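Local atomic coordinates of fibronectin type III domain-containing protein (Simiduia agarivorans, PDB entry 6P2K), a protein that probably hydrolyses the beta-1,4-glucan backbone of xyloglucan-like polysaccharides as a family 74 glycoside hydrolase, this chain being its twin beta-propeller part. Residues B[762-765]-B[766-769]; B[258-261]-B[262-265]; B[543-546]-B[547-550]. All coordinates share one frame; numbering follows the deposited sequence.

How the interactions relate
Twin seven-bladed propellers are built from repeated antiparallel sheets, and the three interactions sample a hairpin, an interblade loop and an inserted helix of that design. Along the chain, interaction 2 comes first, in the loop leading from strand 253-254, which ends one blade of the first propeller, to strand 265-270, which begins the next. Interaction 3 follows on helix 539-547, inserted between strands 532-536 and 555-559 of one sheet. Interaction 1 comes last, entering strand 765-770 of the blade that strand 7-8 completes. Their centres lie about 38 Å (1 and 2), 36 Å (1 and 3) and 49 Å (2 and 3) apart, so the three are independent local contacts, one buried, one superficial and one where two other subunits meet the chain.

Interaction 1: residues B[762-765]-B[766-769]; sequences PGAG and LWRR
The indole of Trp-767 reaches back along its own chain to the carbonyl of Ala-764, three residues earlier, and joins strand 765-770 to the preceding turn by a side-chain-to-backbone hydrogen bond. Trp-767 NE1 donates to Ala-764 O at 2.8 Å, with an N-H...O angle of 140°, so the bond is of ordinary length but clearly bent. The nitrogen arrives from above the carbonyl plane, 35° out of it, and the oxygen in turn sits at the pyrrole edge, somewhat tilted from the ring.

The conformation of the tryptophan explains the reach. Its CG lies beside the backbone N and anti to the carbonyl carbon (chi1 -59°), which swings the five-membered ring back toward the loop. Along the same edge, Trp-767 CD1 comes to 3.8 Å from Gly-765 O, while the methyl of Ala-764 stands 4.0 Å (CB) from Trp-767 NE1. Leu-766 behaves differently: CG is anti to its backbone N, and the branched end leads away from the loop.

The loop that presents the carbonyl is a tight hairpin connection between strands 754-761 and 765-770, with positive phi at both Gly-763 and Gly-765. Thr-761 OG1 is bonded to both Ala-764 N and Gly-765 O, and Asn-10 OD1 bonds to Leu-766 N. Strand 765-770 also pairs with strand 7-8, so the two chain ends close the last blade together, as in many propellers.

Chemically, the indole N-H, which has a single hydrogen to give, is paired with a carbonyl of the turn. That pairing probably fixes both the rotation of the indole and the orientation of the Ala-764 peptide at the start of the strand.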
loop_
_atom_site.group_PDB
_atom_site.type_symbol
_atom_site.label_atom_id
_atom_site.label_comp_id
_atom_site.label_asym_id
_atom_site.label_seq_id
_atom_site.Cartn_x
_atom_site.Cartn_y
_atom_site.Cartn_z
ATOM N N PRO B 762 7.339 4.993 43.479
ATOM C CA PRO B 762 6.995 6.419 43.413
ATOM C C PRO B 762 8.216 7.333 43.503
ATOM O O PRO B 762 8.292 8.216 44.356
ATOM C CB PRO B 762 6.067 6.594 44.618
ATOM C CG PRO B 762 6.621 5.639 45.616
ATOM C CD PRO B 762 7.075 4.435 44.820
ATOM N N GLY B 763 9.192 7.105 42.629
ATOM C CA GLY B 763 10.367 7.947 42.651
ATOM C C GLY B 763 11.642 7.334 42.116
ATOM O O GLY B 763 12.609 8.060 41.878
ATOM N N ALA B 764 11.676 6.012 41.917
ATOM C CA ALA B 764 12.881 5.354 41.419
ATOM C C ALA B 764 12.596 4.437 40.233
ATOM O O ALA B 764 13.365 3.504 39.978
ATOM C CB ALA B 764 13.573 4.566 42.536
ATOM N N GLY B 765 11.503 4.673 39.507
ATOM C CA GLY B 765 11.267 3.922 38.288
ATOM C C GLY B 765 10.937 2.457 38.531
ATOM O O GLY B 765 10.335 2.079 39.537
ATOM N N LEU B 766 11.361 1.619 37.588
ATOM C CA LEU B 766 10.934 0.230 37.504
ATOM C C LEU B 766 12.077 -0.708 37.863
ATOM O O LEU B 766 13.214 -0.520 37.418
ATOM C CB LEU B 766 10.430 -0.086 36.095
ATOM C CG LEU B 766 10.185 -1.550 35.736
ATOM C CD1 LEU B 766 9.018 -2.115 36.535
ATOM C CD2 LEU B 766 9.938 -1.680 34.239
ATOM N N TRP B 767 11.763 -1.723 38.667
ATOM C CA TRP B 767 12.716 -2.745 39.072
ATOM C C TRP B 767 12.050 -4.108 38.970
ATOM O O TRP B 767 10.829 -4.227 39.112
ATOM C CB TRP B 767 13.209 -2.522 40.511
ATOM C CG TRP B 767 13.884 -1.208 40.721
ATOM C CD1 TRP B 767 13.290 0.018 40.793
ATOM C CD2 TRP B 767 15.287 -0.986 40.892
ATOM N NE1 TRP B 767 14.238 0.990 40.993
ATOM C CE2 TRP B 767 15.472 0.400 41.059
ATOM C CE3 TRP B 767 16.406 -1.826 40.918
ATOM C CZ2 TRP B 767 16.732 0.966 41.253
ATOM C CZ3 TRP B 767 17.652 -1.264 41.109
ATOM C CH2 TRP B 767 17.806 0.119 41.276
ATOM N N ARG B 768 12.860 -5.141 38.738
ATOM C CA ARG B 768 12.354 -6.503 38.695
ATOM C C ARG B 768 13.275 -7.435 39.470
ATOM O O ARG B 768 14.484 -7.202 39.585
ATOM C CB ARG B 768 12.179 -7.004 37.254
ATOM C CG ARG B 768 13.426 -7.578 36.621
ATOM C CD ARG B 768 13.097 -8.255 35.303
ATOM N NE ARG B 768 14.258 -8.938 34.750
ATOM C CZ ARG B 768 14.242 -9.656 33.631
ATOM N NH1 ARG B 768 13.119 -9.784 32.937
ATOM N NH2 ARG B 768 15.352 -10.246 33.209
ATOM N N ARG B 769 12.681 -8.498 40.002
ATOM C CA ARG B 769 13.374 -9.460 40.843
ATOM C C ARG B 769 12.944 -10.863 40.450
ATOM O O ARG B 769 11.763 -11.107 40.189
ATOM C CB ARG B 769 13.073 -9.216 42.330
ATOM C CG ARG B 769 13.871 -10.091 43.285
ATOM C CD ARG B 769 13.336 -10.007 44.703
ATOM N NE ARG B 769 14.243 -10.624 45.667
ATOM C CZ ARG B 769 14.274 -11.925 45.935
ATOM N NH1 ARG B 769 13.447 -12.750 45.310
ATOM N NH2 ARG B 769 15.130 -12.402 46.827
#

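Interaction 2: residues B[258-261]-B[262-265]; sequences GLEG and NRRY
Two side chains, Arg-263 and Tyr-265, fold back toward the residues before Asn-262, one holding the carboxylate of Glu-260 and the other its carbonyl. Arg-263 approaches Glu-260 side-on and grips one oxygen with two nitrogens: Arg-263 NH2 lies 2.6 Å from Glu-260 OE2, and Arg-263 NE lies 2.8 Å from that same OE2. The carboxylate and guanidinium planes are only 28° apart, and the oxygen stays near the guanidinium plane at its edge. NH2 uses the syn side of OE2, whereas NE comes in nearly end-on to the C-O bond. A bend at the second torsion of the arginine (chi2 -60°) folds it toward the glutamate, whose own chain is extended beyond CG. The other carboxylate oxygen, OE1, is salt-bridged to Lys-312. Replacing Arg-263 by an alanine takes away both donors, which is likely to leave Glu-260 OE2 without its charge partner and the carboxylate, tied through OE1 alone, freer to turn.

Tyr-265 points its hydroxyl back at the Glu-260 peptide. Its OH donates to Glu-260 O at 2.8 Å, in the carbonyl plane and on a lone pair. The ring is held on two faces: Arg-263 CB lies 3.4 Å above one, offset toward the rim, and Leu-259 CD1 is over the opposite one. Leu-259 CB also touches Tyr-265 OH at 3.5 Å. Beyond the turn, Leu-283 and Val-242 pack on both Leu-259 and Tyr-265.

Asn-262 takes a left-handed backbone conformation, its amide oxygen bonding to Thr-238, and Arg-264 centres an inverse gamma turn. The whole is an interblade connection of a beta-propeller, carrying the chain from strand 253-254, the last of one blade, to strand 265-270, the first of the next.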
loop_
_atom_site.group_PDB
_atom_site.type_symbol
_atom_site.label_atom_id
_atom_site.label_comp_id
_atom_site.label_asym_id
_atom_site.label_seq_id
_atom_site.Cartn_x
_atom_site.Cartn_y
_atom_site.Cartn_z
ATOM N N GLY B 258 20.805 42.541 28.010
ATOM C CA GLY B 258 21.159 41.373 27.235
ATOM C C GLY B 258 20.561 40.081 27.744
ATOM O O GLY B 258 20.635 39.063 27.042
ATOM N N LEU B 259 19.982 40.087 28.939
ATOM C CA LEU B 259 19.279 38.928 29.464
ATOM C C LEU B 259 17.802 39.005 29.101
ATOM O O LEU B 259 17.224 40.091 28.991
ATOM C CB LEU B 259 19.429 38.841 30.983
ATOM C CG LEU B 259 20.835 38.646 31.550
ATOM C CD1 LEU B 259 20.841 38.910 33.049
ATOM C CD2 LEU B 259 21.340 37.243 31.251
ATOM N N GLU B 260 17.195 37.836 28.910
ATOM C CA GLU B 260 15.750 37.773 28.742
ATOM C C GLU B 260 15.060 38.390 29.951
ATOM O O GLU B 260 15.475 38.186 31.095
ATOM C CB GLU B 260 15.293 36.326 28.568
ATOM C CG GLU B 260 15.323 35.813 27.141
ATOM C CD GLU B 260 14.855 34.376 27.049
ATOM O OE1 GLU B 260 15.230 33.679 26.083
ATOM O OE2 GLU B 260 14.114 33.940 27.952
ATOM N N GLY B 261 14.008 39.160 29.693
ATOM C CA GLY B 261 13.266 39.767 30.775
ATOM C C GLY B 261 12.414 38.761 31.523
ATOM O O GLY B 261 12.041 37.706 31.006
ATOM N N ASN B 262 12.125 39.096 32.781
ATOM C CA ASN B 262 11.145 38.376 33.596
ATOM C C ASN B 262 11.519 36.900 33.760
ATOM O O ASN B 262 10.753 35.997 33.421
ATOM C CB ASN B 262 9.743 38.529 32.994
ATOM C CG ASN B 262 8.643 38.127 33.956
ATOM O OD1 ASN B 262 8.725 38.386 35.159
ATOM N ND2 ASN B 262 7.602 37.492 33.428
ATOM N N ARG B 263 12.716 36.665 34.297
ATOM C CA ARG B 263 13.205 35.316 34.539
ATOM C C ARG B 263 13.713 35.192 35.968
ATOM O O ARG B 263 14.195 36.160 36.563
ATOM C CB ARG B 263 14.321 34.933 33.555
ATOM C CG ARG B 263 13.936 35.074 32.093
ATOM C CD ARG B 263 12.745 34.195 31.747
ATOM N NE ARG B 263 12.768 33.773 30.349
ATOM C CZ ARG B 263 12.018 32.794 29.850
ATOM N NH1 ARG B 263 11.175 32.134 30.634
ATOM N NH2 ARG B 263 12.110 32.477 28.565
ATOM N N ARG B 264 13.611 33.977 36.510
ATOM C CA ARG B 264 13.960 33.712 37.907
ATOM C C ARG B 264 15.445 33.363 38.041
ATOM O O ARG B 264 15.823 32.290 38.510
ATOM C CB ARG B 264 13.086 32.592 38.460
ATOM C CG ARG B 264 11.593 32.845 38.377
ATOM C CD ARG B 264 10.851 31.523 38.352
ATOM N NE ARG B 264 9.464 31.637 38.786
ATOM C CZ ARG B 264 8.420 31.398 37.998
ATOM N NH1 ARG B 264 8.612 31.046 36.734
ATOM N NH2 ARG B 264 7.186 31.517 38.467
ATOM N N TYR B 265 16.289 34.304 37.621
ATOM C CA TYR B 265 17.731 34.093 37.664
ATOM C C TYR B 265 18.197 33.874 39.097
ATOM O O TYR B 265 17.775 34.580 40.017
ATOM C CB TYR B 265 18.458 35.291 37.055
ATOM C CG TYR B 265 18.149 35.521 35.594
ATOM C CD1 TYR B 265 18.534 34.598 34.630
ATOM C CD2 TYR B 265 17.478 36.664 35.177
ATOM C CE1 TYR B 265 18.257 34.803 33.291
ATOM C CE2 TYR B 265 17.197 36.879 33.836
ATOM C CZ TYR B 265 17.589 35.944 32.900
ATOM O OH TYR B 265 17.314 36.142 31.565
#

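Interaction 3: residues B[543-546]-B[547-550]; sequences LDYH and DRGE. With ZN (zinc ion), chain O.
Arg-548 stands its guanidinium steeply over one face of the Tyr-545 ring, NH2 leading, a cation-pi contact at the Schellman motif that ends helix 539-547. Arg-548 CZ stands 4.9 Å from the ring centroid. The planes are 71° apart, and Arg-548 NH2 dips to 3.3 Å from Tyr-545 CD1. A bend at the third torsion (chi3 -76°) folds the chain back across the helix end, and Asp-544 O sits over the centre of one guanidinium face.

In the Schellman motif, Tyr-545 O accepts from Glu-550 N at 3.0 Å and His-546 O from Gly-549 N, with Gly-549 in positive phi. Tyr-545 O also takes Arg-548 N, the two donors arriving from opposite faces of its plane. Asp-547 N closes the last regular turn on Leu-543 O.

The side chains of this turn also meet two neighbouring subunits. His-546 NE2 bonds to Glu-389 of a second subunit, and Arg-548 is salt-bridged to Asp-544 of a third subunit, which shares the zinc ion with Asp-544 of this chain. Asp-547 is salt-bridged to Arg-483 of its own chain.

At the metal, Asp-544 OD2 lies 2.2 Å from the zinc ion, and of two bound waters one, 2.1 Å from the zinc, makes a weak bond to Arg-548 NH2.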
loop_
_atom_site.group_PDB
_atom_site.type_symbol
_atom_site.label_atom_id
_atom_site.label_comp_id
_atom_site.label_asym_id
_atom_site.label_seq_id
_atom_site.Cartn_x
_atom_site.Cartn_y
_atom_site.Cartn_z
ATOM N N LEU B 543 -12.179 -1.074 18.276
ATOM C CA LEU B 543 -11.185 -0.696 17.282
ATOM C C LEU B 543 -11.746 -0.793 15.866
ATOM O O LEU B 543 -11.340 -0.016 14.993
ATOM C CB LEU B 543 -9.929 -1.551 17.449
ATOM C CG LEU B 543 -9.111 -1.142 18.682
ATOM C CD1 LEU B 543 -8.140 -2.225 19.123
ATOM C CD2 LEU B 543 -8.371 0.163 18.417
ATOM N N ASP B 544 -12.681 -1.721 15.620
ATOM C CA ASP B 544 -13.350 -1.771 14.320
ATOM C C ASP B 544 -14.027 -0.440 14.016
ATOM O O ASP B 544 -13.875 0.113 12.921
ATOM C CB ASP B 544 -14.363 -2.933 14.268
ATOM C CG ASP B 544 -13.686 -4.292 14.184
ATOM O OD1 ASP B 544 -12.457 -4.340 13.969
ATOM O OD2 ASP B 544 -14.388 -5.313 14.331
ATOM N N TYR B 545 -14.757 0.106 14.992
ATOM C CA TYR B 545 -15.404 1.400 14.799
ATOM C C TYR B 545 -14.379 2.514 14.646
ATOM O O TYR B 545 -14.543 3.403 13.802
ATOM C CB TYR B 545 -16.338 1.708 15.971
ATOM C CG TYR B 545 -17.710 1.102 15.837
ATOM C CD1 TYR B 545 -17.887 -0.276 15.889
ATOM C CD2 TYR B 545 -18.832 1.903 15.664
ATOM C CE1 TYR B 545 -19.141 -0.839 15.769
ATOM C CE2 TYR B 545 -20.091 1.346 15.543
ATOM C CZ TYR B 545 -20.238 -0.026 15.597
ATOM O OH TYR B 545 -21.485 -0.589 15.480
ATOM N N HIS B 546 -13.317 2.490 15.456
ATOM C CA HIS B 546 -12.338 3.569 15.405
ATOM C C HIS B 546 -11.669 3.645 14.040
ATOM O O HIS B 546 -11.445 4.741 13.511
ATOM C CB HIS B 546 -11.281 3.397 16.495
ATOM C CG HIS B 546 -10.155 4.377 16.383
ATOM N ND1 HIS B 546 -9.078 4.181 15.543
ATOM C CD2 HIS B 546 -9.956 5.577 16.977
ATOM C CE1 HIS B 546 -8.258 5.212 15.635
ATOM N NE2 HIS B 546 -8.766 6.071 16.502
ATOM N N ASP B 547 -11.338 2.493 13.453
ATOM C CA ASP B 547 -10.662 2.484 12.162
ATOM C C ASP B 547 -11.546 3.004 11.037
ATOM O O ASP B 547 -11.028 3.332 9.964
ATOM C CB ASP B 547 -10.173 1.073 11.835
ATOM C CG ASP B 547 -9.023 0.633 12.732
ATOM O OD1 ASP B 547 -8.486 1.481 13.475
ATOM O OD2 ASP B 547 -8.653 -0.561 12.692
ATOM N N ARG B 548 -12.858 3.081 11.250
ATOM C CA ARG B 548 -13.781 3.646 10.275
ATOM C C ARG B 548 -14.032 5.131 10.492
ATOM O O ARG B 548 -14.933 5.691 9.859
ATOM C CB ARG B 548 -15.123 2.913 10.318
ATOM C CG ARG B 548 -15.119 1.529 9.731
ATOM C CD ARG B 548 -16.542 0.994 9.671
ATOM N NE ARG B 548 -17.029 0.563 10.981
ATOM C CZ ARG B 548 -16.840 -0.656 11.479
ATOM N NH1 ARG B 548 -16.173 -1.562 10.776
ATOM N NH2 ARG B 548 -17.317 -0.972 12.677
ATOM N N GLY B 549 -13.270 5.776 11.372
ATOM C CA GLY B 549 -13.580 7.143 11.743
ATOM C C GLY B 549 -14.862 7.269 12.533
ATOM O O GLY B 549 -15.567 8.274 12.407
ATOM N N GLU B 550 -15.197 6.257 13.331
ATOM C CA GLU B 550 -16.412 6.239 14.132
ATOM C C GLU B 550 -16.047 5.892 15.569
ATOM O O GLU B 550 -14.881 5.651 15.896
ATOM C CB GLU B 550 -17.436 5.247 13.565
ATOM C CG GLU B 550 -18.000 5.642 12.207
ATOM C CD GLU B 550 -18.844 6.906 12.257
ATOM O OE1 GLU B 550 -18.929 7.606 11.226
ATOM O OE2 GLU B 550 -19.425 7.198 13.322
HETATM ZN ZN ZN O . -16.527 -5.107 13.672
HETATM O O HOH W 1 -10.215 -2.477 12.071
HETATM O O HOH W 2 -17.826 -3.689 14.603
HETATM O O HOH W 3 -17.124 -6.980 13.937
#